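Local coordinates for high potential iron-sulfur protein (Rhodothermus marinus, PDB 3H31) that binds a [4Fe-4S] cluster and probably carries electrons in the aerobic respiratory chain, as the cluster-binding part of a longer protein, at residues Gln17-Ser21 and Leu22-Asp26. Numbering follows the deposited sequence.
Sequences QMRES and LQYTD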
# COMPACT_ATOMS: atom_id res chain seq x y z
N GLN A 17 -0.49 -13.08 3.62
CA GLN A 17 -1.53 -13.68 2.79
C GLN A 17 -2.63 -12.69 2.48
O GLN A 17 -3.14 -12.67 1.35
CB GLN A 17 -2.13 -14.90 3.48
CG GLN A 17 -1.21 -16.06 3.55
CD GLN A 17 -1.56 -17.15 4.53
OE1 GLN A 17 -2.67 -17.20 5.10
NE2 GLN A 17 -0.67 -18.02 4.87
N MET A 18 -3.02 -11.81 3.40
CA MET A 18 -4.03 -10.79 3.07
C MET A 18 -3.53 -9.84 2.04
O MET A 18 -4.28 -9.55 1.09
CB MET A 18 -4.52 -10.01 4.31
CG MET A 18 -5.69 -9.07 3.95
SD MET A 18 -6.41 -8.05 5.15
CE MET A 18 -7.28 -9.25 6.10
N ARG A 19 -2.31 -9.36 2.21
CA ARG A 19 -1.72 -8.44 1.25
C ARG A 19 -1.72 -9.07 -0.14
O ARG A 19 -2.10 -8.42 -1.12
CB ARG A 19 -0.23 -7.99 1.44
CG ARG A 19 0.03 -7.17 2.66
CD ARG A 19 1.49 -6.98 2.96
NE ARG A 19 2.32 -6.34 1.94
CZ ARG A 19 2.90 -5.11 2.02
NH1 ARG A 19 2.70 -4.30 3.05
NH2 ARG A 19 3.68 -4.72 1.04
N GLU A 20 -1.32 -10.34 -0.22
CA GLU A 20 -1.30 -11.04 -1.52
C GLU A 20 -2.69 -11.24 -2.08
O GLU A 20 -2.91 -11.13 -3.29
CB GLU A 20 -0.61 -12.38 -1.34
CG GLU A 20 0.85 -12.21 -1.03
CD GLU A 20 1.51 -13.56 -0.96
OE1 GLU A 20 0.91 -14.64 -0.92
OE2 GLU A 20 2.77 -13.51 -0.88
N SER A 21 -3.65 -11.58 -1.24
CA SER A 21 -5.04 -11.78 -1.61
C SER A 21 -5.57 -10.60 -2.38
O SER A 21 -6.30 -10.72 -3.38
CB SER A 21 -5.87 -12.07 -0.36
OG SER A 21 -7.25 -12.00 -0.60
N LEU A 22 -5.27 -9.42 -1.87
CA LEU A 22 -5.68 -8.15 -2.43
C LEU A 22 -4.77 -7.63 -3.52
O LEU A 22 -4.95 -6.52 -4.03
CB LEU A 22 -5.91 -7.13 -1.31
CG LEU A 22 -6.98 -7.55 -0.29
CD1 LEU A 22 -7.07 -6.50 0.82
CD2 LEU A 22 -8.35 -7.79 -0.95
N GLN A 23 -3.78 -8.42 -3.90
CA GLN A 23 -2.87 -8.07 -4.97
C GLN A 23 -2.15 -6.75 -4.71
O GLN A 23 -1.98 -5.91 -5.57
CB GLN A 23 -3.56 -8.07 -6.37
CG GLN A 23 -4.20 -9.42 -6.67
CD GLN A 23 -4.91 -9.26 -8.00
OE1 GLN A 23 -6.15 -9.31 -8.00
NE2 GLN A 23 -4.16 -9.11 -9.07
N TYR A 24 -1.66 -6.56 -3.48
CA TYR A 24 -0.90 -5.35 -3.19
C TYR A 24 0.32 -5.28 -4.15
O TYR A 24 1.05 -6.26 -4.27
CB TYR A 24 -0.45 -5.28 -1.67
CG TYR A 24 0.49 -4.06 -1.60
CD1 TYR A 24 -0.05 -2.77 -1.60
CD2 TYR A 24 1.87 -4.20 -1.67
CE1 TYR A 24 0.78 -1.66 -1.61
CE2 TYR A 24 2.67 -3.10 -1.76
CZ TYR A 24 2.17 -1.84 -1.70
OH TYR A 24 2.95 -0.75 -1.82
N THR A 25 0.52 -4.08 -4.70
CA THR A 25 1.69 -3.80 -5.52
C THR A 25 2.18 -2.42 -5.19
O THR A 25 1.40 -1.50 -4.92
CB THR A 25 1.35 -3.92 -7.01
OG1 THR A 25 2.48 -3.62 -7.82
CG2 THR A 25 0.19 -2.98 -7.46
N ASP A 26 3.50 -2.21 -5.28
CA ASP A 26 4.07 -0.89 -5.23
C ASP A 26 3.79 -0.01 -6.46
O ASP A 26 3.94 1.21 -6.38
CB ASP A 26 5.60 -0.96 -5.06
CG ASP A 26 6.19 -1.06 -3.71
OD1 ASP A 26 5.46 -1.23 -2.70
OD2 ASP A 26 7.47 -0.97 -3.63
O HOH W 1 -7.53 -9.25 -5.42
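R19 and Y24 meet at the end of helix 13-21 in an off-centre cation-pi contact. The two side chains run alongside each other, R19 CZ lying 4.6 Å from the centroid of the Y24 ring, with guanidinium and ring planes 59° apart. Closest is R19 NH2, 3.3 Å from Y24 CD2. A bend at chi3 brings the arginine end back beside the ring, while Y24 CG, anti to the backbone N (chi1 172°), lays the ring alongside the R19 side chain. Arginine suits the place because its several N-H groups also serve loop carbonyls: NH1 those of K57 and P59, NH2 that of C5. Tyrosine offers a flat ring to lie beside the guanidinium and a hydroxyl for partners beyond it.

Hydrogen bonds hold the tyrosine's other end. Y24 OH donates to D26 OD1 (2.7 Å), meeting the carboxylate on its anti side, and is also bonded to H61 N; D26 OD2 takes C5 N. With an alanine in place of Y24, the guanidinium would probably lose its aromatic neighbour and D26 OD1 its hydroxyl donor, opening a gap beside the cluster.

Backbone bonds close the helix in a Schellman motif: Y24 N to R19 O (3.0 Å) and Q23 N to E20 O (2.9 Å). Q23 adopts positive phi (58°) to make this turn; its amide oxygen OE1 accepts from a water that also donates to S21 O. The last regular helical bond runs from L22 N to M18 O.

Apolar contact is slight: L22 CD1 approaches M18 CG at 4.3 Å, the branched, apolar leucine suiting a place between M18 and cluster ligand C66.

L22 bonds through its backbone to T67, and T25, in the loop that leads to strand 41-42, to Y65, while Y24 touches the iron-sulfur cluster.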